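Local coordinates for hypothetical membrane spanning protein (Thermus thermophilus, PDB 2VPZ), which probably serves as the quinone-binding membrane subunit of polysulfide reductase, passing electrons from quinol toward the iron-sulfur and molybdopterin subunits, at residues His21-Val25 against Ser129-Leu133; Ala32-Leu37 against Leu120-Ser124; Asn140-Trp144 against Ala245-Gly250; Leu154-Val158 against Leu179-Ser183. All blocks are in the same frame, centred on the assembly; numbering follows the deposited sequence.

Interactions 1 and 2 join the same two transmembrane helices, 16-41 and 117-136, with centres about 16 Å apart. Interaction 1 holds His21 and Tyr130, both seen to bind quinones in structures of this protein, so it probably lies at the quinone site, empty in this chain. Interaction 3 lies about 17 Å from interaction 1, centre to centre, and about 32 Å from interaction 2, across the chain's centre; there the loops meet the NrfC protein. Interaction 4, about 14 Å from interaction 1 between centres, pairs helices 148-166 and 175-189 beside a second copy of the subunit. It touches interaction 2 through Leu33 CD2 and Leu157 CD2, 3.7 Å apart.

Interaction 1 (His21-Val25 against Ser129-Leu133); sequences HFVLV and SYPGL
Pro131 forms the apolar centre between two near-antiparallel transmembrane helices: segments 21-25 and 129-133 run at 149°, their axes approaching to 10.6 Å. The CA atoms of Phe22 and Pro131 are 7.3 Å apart. Both segments are helical, but 129-133 is kinked: the N atoms of Pro131 and Gly132 make no hydrogen bond to the preceding turn, the proline nitrogen having no hydrogen to donate. Pro131 and Val25 (chi1 p) point toward the opposite helix, with Val25 CG1 3.8 Å from Pro131 CG, while Phe22, at chi1 -97°, brings CE2 to 3.8 Å from Pro131 CB. Val25 CG2 lies 3.8 Å from Tyr130 CE2. At the polar edge His21 (chi1 t, chi2 113°) donates a weak hydrogen bond from NE2 to Tyr130 OH, 3.2 Å away; chi1 of 105° carries the tyrosine ring across. In other structures of this protein Tyr130 binds menaquinone-7 and both residues bind ubiquinone-1; none is bound to this chain here. The pair puts potentially proton-exchanging groups into an otherwise apolar interface.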
loop_
_atom_site.group_PDB
_atom_site.type_symbol
_atom_site.label_atom_id
_atom_site.label_comp_id
_atom_site.label_asym_id
_atom_site.label_seq_id
_atom_site.Cartn_x
_atom_site.Cartn_y
_atom_site.Cartn_z
ATOM N N HIS C 21 -12.138 23.352 35.596
ATOM C CA HIS C 21 -12.256 22.132 36.415
ATOM C C HIS C 21 -10.835 21.569 36.646
ATOM O O HIS C 21 -10.474 21.151 37.760
ATOM C CB HIS C 21 -13.149 21.032 35.750
ATOM C CG HIS C 21 -12.815 19.629 36.112
ATOM N ND1 HIS C 21 -13.639 18.822 36.847
ATOM C CD2 HIS C 21 -11.727 18.905 35.860
ATOM C CE1 HIS C 21 -13.063 17.659 37.051
ATOM N NE2 HIS C 21 -11.892 17.687 36.454
ATOM N N PHE C 22 -10.007 21.579 35.599
ATOM C CA PHE C 22 -8.636 21.085 35.692
ATOM C C PHE C 22 -7.751 21.842 36.705
ATOM O O PHE C 22 -6.990 21.229 37.419
ATOM C CB PHE C 22 -7.972 21.029 34.307
ATOM C CG PHE C 22 -8.001 19.672 33.643
ATOM C CD1 PHE C 22 -9.144 19.220 32.966
ATOM C CD2 PHE C 22 -6.887 18.825 33.710
ATOM C CE1 PHE C 22 -9.182 17.941 32.366
ATOM C CE2 PHE C 22 -6.898 17.544 33.118
ATOM C CZ PHE C 22 -8.051 17.099 32.446
ATOM N N VAL C 23 -7.868 23.160 36.773
ATOM C CA VAL C 23 -7.100 23.922 37.749
ATOM C C VAL C 23 -7.634 23.605 39.166
ATOM O O VAL C 23 -6.867 23.433 40.112
ATOM C CB VAL C 23 -7.197 25.487 37.513
ATOM C CG1 VAL C 23 -6.570 26.267 38.704
ATOM C CG2 VAL C 23 -6.522 25.880 36.188
ATOM N N LEU C 24 -8.951 23.485 39.288
ATOM C CA LEU C 24 -9.598 23.241 40.582
ATOM C C LEU C 24 -9.317 21.860 41.233
ATOM O O LEU C 24 -8.957 21.805 42.414
ATOM C CB LEU C 24 -11.107 23.557 40.527
ATOM C CG LEU C 24 -11.629 24.857 41.200
ATOM C CD1 LEU C 24 -10.750 26.055 40.786
ATOM C CD2 LEU C 24 -13.114 25.126 40.841
ATOM N N VAL C 25 -9.471 20.771 40.481
ATOM C CA VAL C 25 -9.200 19.427 41.008
ATOM C C VAL C 25 -7.706 19.309 41.471
ATOM O O VAL C 25 -7.376 18.449 42.304
ATOM C CB VAL C 25 -9.570 18.301 39.952
ATOM C CG1 VAL C 25 -8.537 18.251 38.830
ATOM C CG2 VAL C 25 -9.693 16.933 40.640
ATOM N N SER C 129 -3.370 12.173 40.712
ATOM C CA SER C 129 -2.886 11.335 39.626
ATOM C C SER C 129 -3.794 11.160 38.397
ATOM O O SER C 129 -3.298 10.974 37.283
ATOM C CB SER C 129 -2.568 9.917 40.176
ATOM O OG SER C 129 -1.434 9.854 40.988
ATOM N N TYR C 130 -5.102 11.223 38.573
ATOM C CA TYR C 130 -6.021 10.979 37.465
ATOM C C TYR C 130 -6.089 12.016 36.305
ATOM O O TYR C 130 -6.287 11.631 35.144
ATOM C CB TYR C 130 -7.431 10.600 37.989
ATOM C CG TYR C 130 -8.503 11.678 37.887
ATOM C CD1 TYR C 130 -9.250 11.857 36.704
ATOM C CD2 TYR C 130 -8.773 12.538 38.967
ATOM C CE1 TYR C 130 -10.238 12.872 36.596
ATOM C CE2 TYR C 130 -9.757 13.559 38.872
ATOM C CZ TYR C 130 -10.488 13.722 37.683
ATOM O OH TYR C 130 -11.432 14.719 37.580
ATOM N N PRO C 131 -5.919 13.333 36.602
ATOM C CA PRO C 131 -5.954 14.319 35.510
ATOM C C PRO C 131 -4.883 14.134 34.396
ATOM O O PRO C 131 -5.220 14.132 33.206
ATOM C CB PRO C 131 -5.834 15.669 36.205
ATOM C CG PRO C 131 -6.388 15.432 37.589
ATOM C CD PRO C 131 -6.004 13.989 37.920
ATOM N N GLY C 132 -3.618 13.999 34.766
ATOM C CA GLY C 132 -2.546 13.800 33.805
ATOM C C GLY C 132 -2.737 12.527 32.988
ATOM O O GLY C 132 -2.357 12.447 31.807
ATOM N N LEU C 133 -3.332 11.512 33.605
ATOM C CA LEU C 133 -3.626 10.252 32.907
ATOM C C LEU C 133 -4.912 10.375 32.033
ATOM O O LEU C 133 -5.048 9.646 31.051
ATOM C CB LEU C 133 -3.709 9.041 33.887
ATOM C CG LEU C 133 -2.440 8.562 34.628
ATOM C CD1 LEU C 133 -2.752 7.327 35.499
ATOM C CD2 LEU C 133 -1.311 8.218 33.623
#

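Interaction 2 (Ala32-Leu37 against Leu120-Ser124)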
loop_
_atom_site.group_PDB
_atom_site.type_symbol
_atom_site.label_atom_id
_atom_site.label_comp_id
_atom_site.label_asym_id
_atom_site.label_seq_id
_atom_site.Cartn_x
_atom_site.Cartn_y
_atom_site.Cartn_z
ATOM N N ALA C 32 -6.151 18.221 50.049
ATOM C CA ALA C 32 -6.526 16.991 50.750
ATOM C C ALA C 32 -5.221 16.210 51.132
ATOM O O ALA C 32 -5.224 15.443 52.098
ATOM C CB ALA C 32 -7.443 16.086 49.866
ATOM N N LEU C 33 -4.125 16.412 50.390
ATOM C CA LEU C 33 -2.845 15.748 50.730
ATOM C C LEU C 33 -2.244 16.461 51.969
ATOM O O LEU C 33 -1.750 15.809 52.897
ATOM C CB LEU C 33 -1.817 15.750 49.546
ATOM C CG LEU C 33 -0.445 15.080 49.845
ATOM C CD1 LEU C 33 -0.591 13.553 49.920
ATOM C CD2 LEU C 33 0.613 15.454 48.790
ATOM N N LEU C 34 -2.306 17.796 51.968
ATOM C CA LEU C 34 -1.849 18.619 53.081
ATOM C C LEU C 34 -2.620 18.256 54.376
ATOM O O LEU C 34 -2.002 18.019 55.421
ATOM C CB LEU C 34 -2.006 20.115 52.776
ATOM C CG LEU C 34 -1.066 20.638 51.674
ATOM C CD1 LEU C 34 -0.897 22.162 51.817
ATOM C CD2 LEU C 34 0.308 19.924 51.761
ATOM N N ALA C 35 -3.947 18.204 54.315
ATOM C CA ALA C 35 -4.749 17.838 55.481
ATOM C C ALA C 35 -4.377 16.422 56.003
ATOM O O ALA C 35 -4.327 16.196 57.221
ATOM C CB ALA C 35 -6.267 17.910 55.174
ATOM N N ALA C 36 -4.102 15.482 55.099
ATOM C CA ALA C 36 -3.725 14.100 55.468
ATOM C C ALA C 36 -2.359 14.017 56.197
ATOM O O ALA C 36 -2.242 13.406 57.263
ATOM C CB ALA C 36 -3.717 13.174 54.204
ATOM N N LEU C 37 -1.336 14.636 55.600
ATOM C CA LEU C 37 0.012 14.706 56.158
ATOM C C LEU C 37 0.031 15.486 57.505
ATOM O O LEU C 37 0.911 15.267 58.345
ATOM C CB LEU C 37 1.006 15.351 55.153
ATOM C CG LEU C 37 1.385 14.613 53.844
ATOM C CD1 LEU C 37 2.393 15.430 53.018
ATOM C CD2 LEU C 37 1.974 13.232 54.165
ATOM N N LEU C 120 -7.278 9.043 53.713
ATOM C CA LEU C 120 -7.278 10.353 53.048
ATOM C C LEU C 120 -5.974 10.472 52.287
ATOM O O LEU C 120 -5.918 11.051 51.198
ATOM C CB LEU C 120 -7.416 11.563 54.015
ATOM C CG LEU C 120 -7.656 12.913 53.275
ATOM C CD1 LEU C 120 -8.989 12.859 52.485
ATOM C CD2 LEU C 120 -7.659 14.086 54.269
ATOM N N LEU C 121 -4.893 9.899 52.815
ATOM C CA LEU C 121 -3.636 9.984 52.064
ATOM C C LEU C 121 -3.719 9.236 50.719
ATOM O O LEU C 121 -3.277 9.763 49.701
ATOM C CB LEU C 121 -2.425 9.457 52.831
ATOM C CG LEU C 121 -1.156 9.699 51.969
ATOM C CD1 LEU C 121 -0.332 10.856 52.555
ATOM C CD2 LEU C 121 -0.309 8.422 51.849
ATOM N N VAL C 122 -4.256 8.020 50.711
ATOM C CA VAL C 122 -4.346 7.240 49.482
ATOM C C VAL C 122 -5.354 7.774 48.443
ATOM O O VAL C 122 -5.104 7.697 47.229
ATOM C CB VAL C 122 -4.665 5.731 49.769
ATOM C CG1 VAL C 122 -5.286 5.087 48.511
ATOM C CG2 VAL C 122 -3.382 4.974 50.199
ATOM N N PHE C 123 -6.489 8.309 48.903
ATOM C CA PHE C 123 -7.517 8.858 48.002
ATOM C C PHE C 123 -7.084 10.195 47.412
ATOM O O PHE C 123 -7.505 10.561 46.311
ATOM C CB PHE C 123 -8.871 9.001 48.701
ATOM C CG PHE C 123 -9.461 7.704 49.182
ATOM C CD1 PHE C 123 -10.160 7.635 50.387
ATOM C CD2 PHE C 123 -9.269 6.538 48.447
ATOM C CE1 PHE C 123 -10.656 6.419 50.856
ATOM C CE2 PHE C 123 -9.759 5.310 48.896
ATOM C CZ PHE C 123 -10.452 5.249 50.109
ATOM N N SER C 124 -6.239 10.917 48.134
ATOM C CA SER C 124 -5.748 12.195 47.644
ATOM C C SER C 124 -4.600 11.924 46.637
ATOM O O SER C 124 -4.223 12.815 45.868
ATOM C CB SER C 124 -5.317 13.120 48.810
ATOM O OG SER C 124 -3.998 12.870 49.241
#
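Apolar side chains carry most of this contact. Ala36 points toward the other helix, its CB 4.0 Å from Leu120 CB and 4.2 Å from Leu121 CB, and its CA lies 5.3 Å from that of Leu121. Leu120 reaches across with CD2, 4.2 Å from Ala35 CB, while its CD1 is 4.4 Å from Ala32 CB. On another flank Leu121 CD1 sits 3.8 Å from Leu33 CD1 and 3.7 Å from Leu37 CD2.

The small residues Ala32, Ala36 and Ser124 let helices 16-41 and 117-136 come close in the transmembrane bundle: the segment axes approach to 8.6 Å and run nearly antiparallel at 159°, with a signed crossing angle of -159°. Leu120 and Phe123 also pack on helix 88-107, whereas Ala32 and Ala35 touch helix 46-65 and Leu33 meets Leu157 of helix 148-166.

The side chain of Ser124 tucks against the facing helix, OG being 3.5 Å from Leu33 CD1 and CB 3.8 Å from Ala32 CB. Other contacts pair side chain with backbone: Ser124 OG is 3.4 Å from Leu33 CA, Leu120 CD2 lies 3.5 Å from Ala32 O, and Ala36 CB is 3.7 Å from Leu121 N.

Interaction 3 (Asn140-Trp144 against Ala245-Gly250)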
loop_
_atom_site.group_PDB
_atom_site.type_symbol
_atom_site.label_atom_id
_atom_site.label_comp_id
_atom_site.label_asym_id
_atom_site.label_seq_id
_atom_site.Cartn_x
_atom_site.Cartn_y
_atom_site.Cartn_z
ATOM N N ASN C 140 -3.303 9.145 20.502
ATOM C CA ASN C 140 -3.609 9.686 19.170
ATOM C C ASN C 140 -3.356 11.205 19.129
ATOM O O ASN C 140 -3.143 11.808 18.061
ATOM C CB ASN C 140 -5.064 9.393 18.777
ATOM C CG ASN C 140 -6.060 9.749 19.885
ATOM O OD1 ASN C 140 -7.027 10.502 19.678
ATOM N ND2 ASN C 140 -5.824 9.207 21.074
ATOM N N ARG C 141 -3.404 11.830 20.307
ATOM C CA ARG C 141 -3.161 13.275 20.492
ATOM C C ARG C 141 -1.643 13.466 20.755
ATOM O O ARG C 141 -1.192 13.257 21.872
ATOM C CB ARG C 141 -3.977 13.796 21.706
ATOM C CG ARG C 141 -5.475 13.403 21.756
ATOM C CD ARG C 141 -6.350 14.295 20.844
ATOM N NE ARG C 141 -7.705 13.766 20.598
ATOM C CZ ARG C 141 -8.598 14.282 19.751
ATOM N NH1 ARG C 141 -8.309 15.367 19.037
ATOM N NH2 ARG C 141 -9.796 13.719 19.606
ATOM N N PRO C 142 -0.848 13.886 19.723
ATOM C CA PRO C 142 0.589 14.099 19.966
ATOM C C PRO C 142 1.118 15.012 21.132
ATOM O O PRO C 142 2.249 14.835 21.592
ATOM C CB PRO C 142 1.166 14.569 18.633
ATOM C CG PRO C 142 0.149 14.114 17.580
ATOM C CD PRO C 142 -1.204 14.118 18.320
ATOM N N LEU C 143 0.353 16.001 21.577
ATOM C CA LEU C 143 0.836 16.873 22.664
ATOM C C LEU C 143 0.648 16.254 24.066
ATOM O O LEU C 143 1.380 16.567 25.000
ATOM C CB LEU C 143 0.219 18.304 22.599
ATOM C CG LEU C 143 0.389 19.066 21.263
ATOM C CD1 LEU C 143 0.092 20.576 21.433
ATOM C CD2 LEU C 143 1.809 18.852 20.719
ATOM N N TRP C 144 -0.318 15.347 24.214
ATOM C CA TRP C 144 -0.562 14.706 25.512
ATOM C C TRP C 144 0.281 13.480 25.747
ATOM O O TRP C 144 -0.240 12.380 25.968
ATOM C CB TRP C 144 -2.049 14.363 25.649
ATOM C CG TRP C 144 -2.856 15.603 25.784
ATOM C CD1 TRP C 144 -2.387 16.860 26.106
ATOM C CD2 TRP C 144 -4.271 15.749 25.623
ATOM N NE1 TRP C 144 -3.423 17.756 26.156
ATOM C CE2 TRP C 144 -4.591 17.102 25.871
ATOM C CE3 TRP C 144 -5.314 14.852 25.310
ATOM C CZ2 TRP C 144 -5.928 17.597 25.792
ATOM C CZ3 TRP C 144 -6.638 15.331 25.234
ATOM C CH2 TRP C 144 -6.929 16.688 25.481
ATOM N N ALA C 245 -4.803 23.514 24.200
ATOM C CA ALA C 245 -3.920 23.330 23.050
ATOM C C ALA C 245 -3.606 21.886 22.617
ATOM O O ALA C 245 -3.119 21.654 21.498
ATOM C CB ALA C 245 -2.581 24.094 23.262
ATOM N N GLY C 246 -3.881 20.908 23.467
ATOM C CA GLY C 246 -3.578 19.529 23.140
ATOM C C GLY C 246 -4.640 18.687 22.444
ATOM O O GLY C 246 -4.423 17.489 22.174
ATOM N N GLN C 247 -5.799 19.290 22.160
ATOM C CA GLN C 247 -6.957 18.627 21.493
ATOM C C GLN C 247 -6.761 18.673 19.981
ATOM O O GLN C 247 -7.524 19.301 19.256
ATOM C CB GLN C 247 -8.280 19.341 21.842
ATOM C CG GLN C 247 -8.685 19.195 23.307
ATOM C CD GLN C 247 -9.822 20.130 23.769
ATOM O OE1 GLN C 247 -10.967 20.044 23.305
ATOM N NE2 GLN C 247 -9.501 21.024 24.708
ATOM N N TRP C 248 -5.753 17.940 19.532
ATOM C CA TRP C 248 -5.334 17.936 18.126
ATOM C C TRP C 248 -4.865 16.504 17.784
ATOM O O TRP C 248 -4.157 15.880 18.563
ATOM C CB TRP C 248 -4.191 18.966 18.035
ATOM C CG TRP C 248 -3.461 19.117 16.721
ATOM C CD1 TRP C 248 -3.976 19.576 15.536
ATOM C CD2 TRP C 248 -2.072 18.802 16.450
ATOM N NE1 TRP C 248 -3.002 19.561 14.561
ATOM C CE2 TRP C 248 -1.829 19.097 15.089
ATOM C CE3 TRP C 248 -1.010 18.307 17.230
ATOM C CZ2 TRP C 248 -0.568 18.900 14.477
ATOM C CZ3 TRP C 248 0.261 18.105 16.625
ATOM C CH2 TRP C 248 0.459 18.409 15.263
ATOM N N GLN C 249 -5.278 15.997 16.613
ATOM C CA GLN C 249 -4.948 14.626 16.114
ATOM C C GLN C 249 -3.732 14.691 15.192
ATOM O O GLN C 249 -2.930 13.737 15.047
ATOM C CB GLN C 249 -6.058 14.111 15.248
ATOM C CG GLN C 249 -7.451 14.211 15.744
ATOM C CD GLN C 249 -7.861 12.900 16.325
ATOM O OE1 GLN C 249 -9.031 12.521 16.336
ATOM N NE2 GLN C 249 -6.860 12.158 16.802
ATOM N N GLY C 250 -3.824 15.809 14.483
ATOM C CA GLY C 250 -2.965 16.260 13.425
ATOM C C GLY C 250 -1.870 15.550 12.718
ATOM O O GLY C 250 -0.992 14.969 13.378
HETATM O O HOH W 1 -2.288 16.829 20.802
#
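Arg141 takes an m, m, t conformation that leads its guanidinium along segment 245-250. Its CB lies 3.7 Å from Gly246 O and its NH1 3.8 Å from Gln247 C, while the guanidinium donates to the backbone oxygens of Ile97 and Ala98 of the NrfC protein. At the backbone, Arg141 CA makes a CA-H...O contact with Trp248 O at 3.4 Å. Trp248 has chi1 t and a CA-to-CB bond directed away, but its indole folds back, CZ3 lying 4.1 Å from Pro142 CG and CE3 4.3 Å from Leu143 CG; the indole also stacks with His201.

Two loops, after helix 117-136 and after helix 227-245, join at the edge of the membrane domain that meets the NrfC protein. Arg141 to Trp144 forms a type I beta turn, and Gln247 is the centre of an inverse gamma turn. A water bonds these backbones together: it accepts from Leu143 N (2.9 Å) and donates to Gly246 O (2.6 Å) and Trp248 O (3.1 Å).

The CA-to-CB bond of Leu143 (m, t) points toward segment 245-250, with CB 4.0 Å from Gly246 CA and CD1 3.4 Å from Ala245 O. Trp144, with chi1 m, brings NE1 to 3.5 Å from Gly246 CA, where a CB would clash; NE1 is hydrogen-bonded to Leu242 O. Gln247 (m, t) sets CG 3.8 Å from Trp144 CH2, and its NE2 is hydrogen-bonded to Val243 O.

Interaction 4 (Leu154-Val158 against Leu179-Ser183); sequences LTALV and LAGAS
Leu179 (m, t) overlaps both Leu154 and Leu157: its CD2 is 3.8 Å from Leu154 CD2 and its CD1 3.7 Å from Leu157 CB. Helical segments 154-158 and 179-183 run roughly antiparallel, at 142° (signed -142°), their axes approaching to 9.0 Å. In register, Leu154 faces Ser183 and Val158 faces Ala180, each CA pair 5.9 Å apart. Leu154 and Leu157 are both m, t, and Leu154 CD2 also reaches Ala182 CB at 4.0 Å. Val158, with chi1 t, wedges CG2 3.6 Å from Leu179 O, 3.8 Å from Ala180 CA and 3.4 Å from Ser183 OG, while its CG1 is 4.2 Å from Ala180 CB. Ser183, with chi1 m, donates from OG to Leu179 O of its own helix at 2.8 Å, a satisfied hydroxyl suited to a membrane interior. Leucine and valine side chains packed against Ala180, Ala182 and Ser183 join helix 148-166 to helix 175-189. Thr155 and Val158 lean on helix 227-245, and Leu154, Leu179 and Ala182 touch a second copy of this protein.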
loop_
_atom_site.group_PDB
_atom_site.type_symbol
_atom_site.label_atom_id
_atom_site.label_comp_id
_atom_site.label_asym_id
_atom_site.label_seq_id
_atom_site.Cartn_x
_atom_site.Cartn_y
_atom_site.Cartn_z
ATOM N N LEU C 154 2.790 17.363 39.931
ATOM C CA LEU C 154 3.670 18.399 40.477
ATOM C C LEU C 154 3.025 19.792 40.486
ATOM O O LEU C 154 3.277 20.614 41.373
ATOM C CB LEU C 154 5.018 18.475 39.713
ATOM C CG LEU C 154 6.089 17.398 40.017
ATOM C CD1 LEU C 154 7.065 17.246 38.826
ATOM C CD2 LEU C 154 6.856 17.734 41.321
ATOM N N THR C 155 2.169 20.055 39.515
ATOM C CA THR C 155 1.523 21.354 39.403
ATOM C C THR C 155 0.345 21.540 40.380
ATOM O O THR C 155 0.059 22.670 40.829
ATOM C CB THR C 155 1.136 21.603 37.895
ATOM O OG1 THR C 155 1.886 22.703 37.384
ATOM C CG2 THR C 155 -0.348 21.834 37.752
ATOM N N ALA C 156 -0.302 20.435 40.741
ATOM C CA ALA C 156 -1.412 20.425 41.696
ATOM C C ALA C 156 -0.846 20.717 43.113
ATOM O O ALA C 156 -1.543 21.273 43.976
ATOM C CB ALA C 156 -2.137 19.031 41.667
ATOM N N LEU C 157 0.428 20.375 43.315
ATOM C CA LEU C 157 1.147 20.622 44.569
ATOM C C LEU C 157 1.551 22.114 44.672
ATOM O O LEU C 157 1.399 22.731 45.727
ATOM C CB LEU C 157 2.355 19.669 44.718
ATOM C CG LEU C 157 1.971 18.169 44.810
ATOM C CD1 LEU C 157 3.219 17.255 44.739
ATOM C CD2 LEU C 157 1.156 17.927 46.104
ATOM N N VAL C 158 2.040 22.704 43.591
ATOM C CA VAL C 158 2.367 24.125 43.605
ATOM C C VAL C 158 1.063 24.958 43.934
ATOM O O VAL C 158 1.129 25.973 44.644
ATOM C CB VAL C 158 3.000 24.575 42.239
ATOM C CG1 VAL C 158 3.365 26.053 42.278
ATOM C CG2 VAL C 158 4.254 23.708 41.934
ATOM N N LEU C 179 9.189 22.287 44.872
ATOM C CA LEU C 179 8.196 21.776 43.913
ATOM C C LEU C 179 7.908 22.702 42.711
ATOM O O LEU C 179 7.508 22.232 41.639
ATOM C CB LEU C 179 6.877 21.416 44.630
ATOM C CG LEU C 179 7.015 20.255 45.622
ATOM C CD1 LEU C 179 5.681 19.986 46.322
ATOM C CD2 LEU C 179 7.521 19.000 44.888
ATOM N N ALA C 180 8.091 24.006 42.886
ATOM C CA ALA C 180 7.888 24.966 41.793
ATOM C C ALA C 180 9.131 24.957 40.862
ATOM O O ALA C 180 9.022 25.232 39.662
ATOM C CB ALA C 180 7.599 26.398 42.349
ATOM N N GLY C 181 10.294 24.637 41.428
ATOM C CA GLY C 181 11.531 24.515 40.658
ATOM C C GLY C 181 11.485 23.254 39.789
ATOM O O GLY C 181 11.912 23.256 38.619
ATOM N N ALA C 182 10.948 22.171 40.351
ATOM C CA ALA C 182 10.762 20.896 39.647
ATOM C C ALA C 182 9.780 21.097 38.460
ATOM O O ALA C 182 10.138 20.826 37.305
ATOM C CB ALA C 182 10.215 19.813 40.629
ATOM N N SER C 183 8.575 21.598 38.750
ATOM C CA SER C 183 7.526 21.888 37.752
ATOM C C SER C 183 8.042 22.793 36.614
ATOM O O SER C 183 7.778 22.528 35.439
ATOM C CB SER C 183 6.278 22.558 38.378
ATOM O OG SER C 183 5.759 21.864 39.494
#